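PDB 3T0O: ribonuclease T2 from Homo sapiens, which cleaves single-stranded RNA, preferentially between purine and uridine residues, leaving purine 2',3'-cyclic phosphate ends and helping innate immunity to sense microbial RNA. Local coordinates for residues 22-27 with 32-37; 121-126 with 173-178. One frame throughout, in Å; residues are numbered along the deposited sequence. Where two conformers were deposited one is given.

Interaction 1: residues 22-27 with 32-37; sequences TVCEKI and RDPPDY
Ile27 and Arg32 meet with their side chains crossing at about a right angle, the CG2 methyl on the beta branch of Ile27 lying against the arginine chain. Ile27 CG2 sits 3.9 Å from Arg32 CG and 3.8 Å from Arg32 NH1, so one methyl touches both the start and the end of the longer side chain. Arg32 can offer both because CG runs anti to the backbone N (chi1 -179°) and the chain then bends at chi3 (-62°), which brings the guanidinium back over the peptide of Ile27. The carbonyl oxygen Ile27 O lies over one face of that group, 3.1 Å above its plane and offset toward the rim. Although Ile27 O is 3.2 Å from Arg32 NH2, the angle is too poor for a hydrogen bond; what remains is probably a loose electrostatic attraction. Segment 22-27 leaves the end of helix 20-23, segment 32-37 leads on toward strand 39-45, and the disulfide Cys24–Cys31 closes the first part of the loop between them. Cysteine at position 24, just where the chain leaves the helix, thus serves two purposes: SG makes the covalent bond and also touches the CB–CG side of the Pro34 ring, 4.1 Å from Pro34 CG and equally far from Pro34 CB. The rigid, apolar proline ring suits this place, since it also packs on Pro20 and Glu21 of the helix.

Interaction 2: residues 121-126 with 173-178; sequences LDLNSV and GQIELC
The turn between helices 107-121 and 123-129 faces strand 171-180 at a distance, the nearest pair of CA atoms, Leu123 CA and Ile175 CA, being 9.0 Å apart, so side chains alone meet. This is helix-on-sheet packing in the alpha/beta fold of the RNase T2 family, with the strand a member of the central antiparallel sheet. Alternation along the strand turns Ile175 and Leu177 to the helices, while Gln174 points away from them and hydrogen-bonds His41, a predicted active-site residue. Methyl groups do all the touching. Leu123, with CG anti to its own N (chi1 168°), spreads its fork over the end of Ile175: Leu123 CD2 and Leu123 CD1 lie 4.1 and 4.2 Å from Ile175 CD1. Two residues along each segment, Leu121 CD1 meets Leu177 CD1 at 4.2 Å, and Leu186 touches both Leu121 and Leu177. Leucine suits the helices and beta-branched isoleucine the strand, both putting apolar methyls into the buried interface; no hydrogen bond crosses between the segments. Between Leu121 and Leu123, Asp122 takes a positive phi (40°) and caps the second helix: Asp122 OD1 accepts from Ser125 N at 3.1 Å, above the carboxylate plane, and Asp122 OD2 accepts from Ser125 OG at 2.8 Å.

Interaction 1 is a surface contact within a helix end and the loop that follows it, whereas interaction 2 is buried and joins parts of the chain 47 residues apart. The difference shows in their chemistry: outside, a disulfide cysteine against a proline, and an isoleucine crossed by an arginine whose guanidinium meets a carbonyl; inside, the methyls of branched aliphatic side chains alone. The two share no helix or strand, and their centres lie about 17 Å apart, yet they touch at both ends of interaction 1. Thr22 and Val23, on helix 20-23, pack on Gly173 of strand 171-180. At the other end, Tyr37 CA lies 3.3 Å from Asn124 OD1, which accepts a hydrogen bond from the backbone N of Trp38.

Interaction 1: residues 22-27 with 32-37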
ATOM      1  N   THR A  22       9.653   2.377  -7.450  1.00  9.46           N
ATOM      2  CA  THR A  22      10.608   2.036  -6.398  1.00  8.76           C
ATOM      3  C   THR A  22      10.636   0.589  -5.998  1.00  8.69           C
ATOM      4  O   THR A  22      11.744  -0.003  -5.870  1.00 11.78           O
ATOM      5  CB  THR A  22      10.324   2.852  -5.177  1.00  9.04           C
ATOM      6  OG1 THR A  22      10.475   4.223  -5.532  1.00 11.23           O
ATOM      7  CG2 THR A  22      11.292   2.548  -4.016  1.00 11.02           C
ATOM      8  N   VAL A  23       9.481  -0.006  -5.792  1.00  9.61           N
ATOM      9  CA  VAL A  23       9.445  -1.336  -5.229  1.00  9.14           C
ATOM     10  C   VAL A  23       9.607  -2.483  -6.224  1.00 10.07           C
ATOM     11  O   VAL A  23       9.918  -3.629  -5.801  1.00 11.57           O
ATOM     12  CB  VAL A  23       8.237  -1.553  -4.299  1.00  8.09           C
ATOM     13  CG1 VAL A  23       8.234  -0.529  -3.097  1.00 10.70           C
ATOM     14  CG2 VAL A  23       6.905  -1.527  -5.076  1.00  9.00           C
ATOM     15  N   CYS A  24       9.313  -2.206  -7.481  1.00  9.84           N
ATOM     16  CA  CYS A  24       9.480  -3.242  -8.500  1.00  9.28           C
ATOM     17  C   CYS A  24      10.876  -3.828  -8.424  1.00 11.99           C
ATOM     18  O   CYS A  24      11.891  -3.123  -8.280  1.00 13.17           O
ATOM     19  CB  CYS A  24       9.279  -2.575  -9.865  1.00  9.45           C
ATOM     20  SG  CYS A  24       7.540  -2.469 -10.311  1.00 12.60           S
ATOM     21  N   GLU A  25      10.931  -5.136  -8.627  1.00 12.56           N
ATOM     22  CA  GLU A  25      12.212  -5.872  -8.514  1.00 14.42           C
ATOM     23  C   GLU A  25      12.656  -6.482  -9.782  1.00 14.90           C
ATOM     24  O   GLU A  25      13.825  -6.828  -9.932  1.00 19.20           O
ATOM     25  CB  GLU A  25      12.033  -7.003  -7.481  1.00 12.67           C
ATOM     26  CG  GLU A  25      11.840  -6.424  -6.103  1.00 14.25           C
ATOM     27  CD  GLU A  25      11.975  -7.453  -4.953  1.00 17.68           C
ATOM     28  OE1 GLU A  25      12.232  -8.642  -5.224  1.00 17.66           O
ATOM     29  OE2 GLU A  25      11.733  -7.028  -3.802  1.00 19.53           O
ATOM     30  N   LYS A  26      11.741  -6.698 -10.713  1.00 15.32           N
ATOM     31  CA  LYS A  26      12.136  -7.334 -11.971  1.00 17.92           C
ATOM     32  C   LYS A  26      11.321  -6.690 -13.054  1.00 16.24           C
ATOM     33  O   LYS A  26      10.189  -6.254 -12.799  1.00 17.97           O
ATOM     34  CB  LYS A  26      11.786  -8.809 -11.967  1.00 20.40           C
ATOM     35  CG  LYS A  26      12.495  -9.660 -11.032  1.00 28.48           C
ATOM     36  CD  LYS A  26      12.469 -11.029 -11.677  1.00 35.89           C
ATOM     37  CE  LYS A  26      11.994 -12.088 -10.712  1.00 40.44           C
ATOM     38  NZ  LYS A  26      12.178 -13.407 -11.371  1.00 43.99           N
ATOM     39  N   ILE A  27      11.878  -6.628 -14.257  1.00 18.60           N
ATOM     40  CA  ILE A  27      11.169  -5.949 -15.351  1.00 18.92           C
ATOM     41  C   ILE A  27      10.352  -7.063 -16.014  1.00 17.93           C
ATOM     42  O   ILE A  27      10.759  -7.710 -16.959  1.00 20.87           O
ATOM     43  CB  ILE A  27      12.121  -5.263 -16.364  1.00 20.81           C
ATOM     44  CG1 ILE A  27      12.810  -4.098 -15.675  1.00 26.12           C
ATOM     45  CG2 ILE A  27      11.298  -4.770 -17.663  1.00 24.29           C
ATOM     46  CD1 ILE A  27      13.934  -3.484 -16.465  1.00 31.33           C
ATOM     47  N   ARG A  32       6.890  -4.429 -15.760  1.00 14.09           N
ATOM     48  CA  ARG A  32       7.575  -4.170 -17.027  1.00 18.55           C
ATOM     49  C   ARG A  32       7.524  -2.702 -17.407  1.00 20.34           C
ATOM     50  O   ARG A  32       8.534  -2.134 -17.813  1.00 22.47           O
ATOM     51  CB  ARG A  32       7.054  -5.104 -18.077  1.00 18.15           C
ATOM     52  CG  ARG A  32       7.759  -4.869 -19.374  1.00 19.73           C
ATOM     53  CD  ARG A  32       7.506  -5.990 -20.302  1.00 23.99           C
ATOM     54  NE  ARG A  32       7.992  -7.301 -19.845  1.00 21.80           N
ATOM     55  CZ  ARG A  32       9.220  -7.785 -19.978  1.00 24.27           C
ATOM     56  NH1 ARG A  32      10.203  -7.075 -20.499  1.00 26.60           N
ATOM     57  NH2 ARG A  32       9.455  -9.032 -19.569  1.00 23.40           N
ATOM     58  N   ASP A  33       6.353  -2.099 -17.262  1.00 21.03           N
ATOM     59  CA  ASP A  33       6.196  -0.663 -17.298  1.00 21.33           C
ATOM     60  C   ASP A  33       5.470  -0.331 -15.997  1.00 18.56           C
ATOM     61  O   ASP A  33       4.254  -0.433 -15.960  1.00 21.35           O
ATOM     62  CB  ASP A  33       5.346  -0.298 -18.548  1.00 23.96           C
ATOM     63  CG  ASP A  33       6.059  -0.647 -19.885  1.00 31.93           C
ATOM     64  OD1 ASP A  33       7.090   0.003 -20.204  1.00 36.19           O
ATOM     65  OD2 ASP A  33       5.592  -1.579 -20.600  1.00 38.64           O
ATOM     66  N   PRO A  34       6.205   0.015 -14.944  1.00 17.78           N
ATOM     67  CA  PRO A  34       5.568   0.189 -13.634  1.00 15.43           C
ATOM     68  C   PRO A  34       4.441   1.203 -13.750  1.00 16.47           C
ATOM     69  O   PRO A  34       4.609   2.266 -14.402  1.00 17.73           O
ATOM     70  CB  PRO A  34       6.688   0.715 -12.770  1.00 14.98           C
ATOM     71  CG  PRO A  34       7.974   0.138 -13.447  1.00 16.62           C
ATOM     72  CD  PRO A  34       7.664   0.174 -14.876  1.00 16.15           C
ATOM     73  N   PRO A  35       3.278   0.896 -13.151  1.00 14.66           N
ATOM     74  CA  PRO A  35       2.237   1.968 -13.103  1.00 14.51           C
ATOM     75  C   PRO A  35       2.786   3.287 -12.564  1.00 14.61           C
ATOM     76  O   PRO A  35       3.546   3.299 -11.593  1.00 14.06           O
ATOM     77  CB  PRO A  35       1.237   1.403 -12.064  1.00 14.07           C
ATOM     78  CG  PRO A  35       1.386  -0.078 -12.192  1.00 15.04           C
ATOM     79  CD  PRO A  35       2.861  -0.307 -12.413  1.00 14.44           C
ATOM     80  N   ASP A  36       2.307   4.391 -13.139  1.00 14.28           N
ATOM     81  CA  ASP A  36       2.751   5.681 -12.711  0.50 13.75           C
ATOM     82  C   ASP A  36       1.844   6.272 -11.623  1.00 13.19           C
ATOM     83  O   ASP A  36       1.650   7.528 -11.505  1.00 15.16           O
ATOM     84  CB  ASP A  36       2.833   6.619 -13.926  0.50 15.63           C
ATOM     85  CG  ASP A  36       1.488   6.897 -14.532  0.50 17.51           C
ATOM     86  OD1 ASP A  36       1.400   7.752 -15.462  0.50 20.81           O
ATOM     87  OD2 ASP A  36       0.493   6.261 -14.137  0.50 17.00           O
ATOM     88  N   TYR A  37       1.417   5.405 -10.705  1.00 11.21           N
ATOM     89  CA  TYR A  37       0.606   5.871  -9.572  1.00  9.50           C
ATOM     90  C   TYR A  37       0.808   4.928  -8.411  1.00  9.66           C
ATOM     91  O   TYR A  37       1.254   3.800  -8.614  1.00 10.90           O
ATOM     92  CB  TYR A  37      -0.889   5.891  -9.950  1.00 11.84           C
ATOM     93  CG  TYR A  37      -1.423   4.666 -10.623  1.00 10.38           C
ATOM     94  CD1 TYR A  37      -1.991   3.623  -9.875  1.00 13.09           C
ATOM     95  CD2 TYR A  37      -1.452   4.593 -11.993  1.00 14.06           C
ATOM     96  CE1 TYR A  37      -2.559   2.526 -10.486  1.00 12.89           C
ATOM     97  CE2 TYR A  37      -1.975   3.444 -12.592  1.00 12.71           C
ATOM     98  CZ  TYR A  37      -2.470   2.432 -11.805  1.00 13.76           C
ATOM     99  OH  TYR A  37      -3.088   1.355 -12.492  1.00 19.47           O
TER

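Interaction 2: residues 121-126 with 173-178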
ATOM      1  N   LEU A 121      -9.158   7.431   0.023  1.00 11.88           N
ATOM      2  CA  LEU A 121      -8.002   8.170   0.423  1.00 10.84           C
ATOM      3  C   LEU A 121      -7.391   8.966  -0.733  1.00 11.28           C
ATOM      4  O   LEU A 121      -6.912  10.121  -0.596  1.00 10.24           O
ATOM      5  CB  LEU A 121      -6.945   7.199   0.936  1.00 12.07           C
ATOM      6  CG  LEU A 121      -7.455   6.602   2.247  1.00 15.09           C
ATOM      7  CD1 LEU A 121      -6.510   5.417   2.575  1.00 15.81           C
ATOM      8  CD2 LEU A 121      -7.458   7.623   3.431  1.00 17.81           C
ATOM      9  N   ASP A 122      -7.456   8.350  -1.944  1.00 10.61           N
ATOM     10  CA  ASP A 122      -6.882   8.979  -3.137  1.00  9.66           C
ATOM     11  C   ASP A 122      -5.556   9.679  -2.949  1.00 10.27           C
ATOM     12  O   ASP A 122      -5.404  10.868  -3.243  1.00 11.65           O
ATOM     13  CB  ASP A 122      -7.900   9.833  -3.858  1.00 11.42           C
ATOM     14  CG  ASP A 122      -7.502  10.039  -5.356  1.00 12.02           C
ATOM     15  OD1 ASP A 122      -6.426   9.531  -5.769  1.00 15.53           O
ATOM     16  OD2 ASP A 122      -8.330  10.696  -6.012  1.00 17.63           O
ATOM     17  N   LEU A 123      -4.607   8.874  -2.477  1.00  9.52           N
ATOM     18  CA  LEU A 123      -3.268   9.385  -2.251  1.00  9.05           C
ATOM     19  C   LEU A 123      -2.635   9.962  -3.499  1.00 10.25           C
ATOM     20  O   LEU A 123      -1.981  10.957  -3.419  1.00 10.70           O
ATOM     21  CB  LEU A 123      -2.436   8.226  -1.673  1.00 10.22           C
ATOM     22  CG  LEU A 123      -0.921   8.507  -1.641  1.00  9.57           C
ATOM     23  CD1 LEU A 123      -0.573   9.602  -0.580  1.00 11.31           C
ATOM     24  CD2 LEU A 123      -0.255   7.162  -1.288  1.00 12.26           C
ATOM     25  N   ASN A 124      -2.907   9.370  -4.638  1.00 10.95           N
ATOM     26  CA  ASN A 124      -2.388   9.886  -5.876  1.00 11.19           C
ATOM     27  C   ASN A 124      -2.858  11.320  -6.161  1.00 11.65           C
ATOM     28  O   ASN A 124      -2.007  12.183  -6.488  1.00 12.95           O
ATOM     29  CB  ASN A 124      -2.766   8.983  -6.990  1.00 12.69           C
ATOM     30  CG  ASN A 124      -1.926   7.775  -6.979  1.00 11.95           C
ATOM     31  OD1 ASN A 124      -0.735   7.895  -7.281  1.00 13.39           O
ATOM     32  ND2 ASN A 124      -2.522   6.608  -6.708  1.00 13.82           N
ATOM     33  N   SER A 125      -4.142  11.584  -6.010  1.00 10.87           N
ATOM     34  CA  SER A 125      -4.622  12.951  -6.287  1.00 11.69           C
ATOM     35  C   SER A 125      -4.112  13.887  -5.226  1.00 12.46           C
ATOM     36  O   SER A 125      -3.817  15.025  -5.558  1.00 15.34           O
ATOM     37  CB  SER A 125      -6.147  13.020  -6.339  1.00 14.19           C
ATOM     38  OG  SER A 125      -6.546  12.287  -7.467  1.00 17.93           O
ATOM     39  N   VAL A 126      -4.033  13.425  -3.996  1.00 12.62           N
ATOM     40  CA  VAL A 126      -3.558  14.269  -2.905  1.00 13.77           C
ATOM     41  C   VAL A 126      -2.165  14.794  -3.177  1.00 12.20           C
ATOM     42  O   VAL A 126      -1.914  16.030  -3.099  1.00 15.58           O
ATOM     43  CB  VAL A 126      -3.635  13.508  -1.628  1.00 13.23           C
ATOM     44  CG1 VAL A 126      -2.865  14.136  -0.525  1.00 16.46           C
ATOM     45  CG2 VAL A 126      -5.100  13.363  -1.271  1.00 17.41           C
ATOM     46  N   GLY A 173       9.279   4.698  -1.229  1.00  8.19           N
ATOM     47  CA  GLY A 173       8.675   3.436  -1.715  1.00  8.72           C
ATOM     48  C   GLY A 173       7.279   3.206  -1.177  1.00  7.42           C
ATOM     49  O   GLY A 173       6.531   2.550  -1.855  1.00  8.01           O
ATOM     50  N   GLN A 174       6.993   3.660   0.053  1.00  8.28           N
ATOM     51  CA  GLN A 174       5.733   3.134   0.674  1.00  7.50           C
ATOM     52  C   GLN A 174       5.191   4.155   1.643  1.00  8.71           C
ATOM     53  O   GLN A 174       5.964   4.774   2.357  1.00  9.41           O
ATOM     54  CB  GLN A 174       6.061   1.768   1.328  1.00  9.00           C
ATOM     55  CG  GLN A 174       4.820   1.106   1.961  1.00  8.20           C
ATOM     56  CD  GLN A 174       5.122  -0.404   2.096  1.00  8.33           C
ATOM     57  OE1 GLN A 174       4.853  -1.130   1.159  1.00 10.95           O
ATOM     58  NE2 GLN A 174       5.555  -0.804   3.249  1.00 14.23           N
ATOM     59  N   ILE A 175       3.868   4.346   1.623  1.00  7.79           N
ATOM     60  CA  ILE A 175       3.227   5.299   2.528  1.00  7.88           C
ATOM     61  C   ILE A 175       2.153   4.550   3.253  1.00  8.93           C
ATOM     62  O   ILE A 175       1.349   3.837   2.623  1.00  9.72           O
ATOM     63  CB  ILE A 175       2.683   6.426   1.738  1.00  7.53           C
ATOM     64  CG1 ILE A 175       3.851   7.274   1.137  1.00 10.10           C
ATOM     65  CG2 ILE A 175       1.666   7.254   2.600  1.00  9.75           C
ATOM     66  CD1 ILE A 175       3.349   8.406   0.171  1.00 11.17           C
ATOM     67  N   GLU A 176       2.189   4.632   4.552  1.00  9.62           N
ATOM     68  CA  GLU A 176       1.250   3.871   5.441  1.00 10.32           C
ATOM     69  C   GLU A 176       0.392   4.861   6.167  1.00 10.83           C
ATOM     70  O   GLU A 176       0.874   5.859   6.687  1.00 11.46           O
ATOM     71  CB  GLU A 176       1.973   2.996   6.442  1.00 11.17           C
ATOM     72  CG  GLU A 176       2.900   2.030   5.658  1.00 10.13           C
ATOM     73  CD  GLU A 176       3.541   1.054   6.544  1.00 17.59           C
ATOM     74  OE1 GLU A 176       3.544   1.273   7.740  1.00 22.77           O
ATOM     75  OE2 GLU A 176       4.095   0.076   6.019  1.00 23.71           O
ATOM     76  N   LEU A 177      -0.915   4.577   6.223  1.00 10.23           N
ATOM     77  CA  LEU A 177      -1.876   5.429   6.972  1.00 11.20           C
ATOM     78  C   LEU A 177      -2.630   4.457   7.879  1.00 12.09           C
ATOM     79  O   LEU A 177      -3.167   3.438   7.428  1.00 12.46           O
ATOM     80  CB  LEU A 177      -2.879   6.117   6.047  1.00 12.42           C
ATOM     81  CG  LEU A 177      -2.223   7.207   5.151  1.00 11.28           C
ATOM     82  CD1 LEU A 177      -3.073   7.475   3.903  1.00 14.35           C
ATOM     83  CD2 LEU A 177      -2.045   8.452   6.036  1.00 15.12           C
ATOM     84  N   CYS A 178      -2.683   4.790   9.162  1.00 12.68           N
ATOM     85  CA  CYS A 178      -3.385   3.903  10.093  1.00 13.18           C
ATOM     86  C   CYS A 178      -4.876   4.225  10.101  1.00 14.21           C
ATOM     87  O   CYS A 178      -5.305   5.356   9.900  1.00 14.82           O
ATOM     88  CB  CYS A 178      -2.806   4.019  11.481  1.00 14.43           C
ATOM     89  SG  CYS A 178      -1.173   3.173  11.463  1.00 18.99           S
TER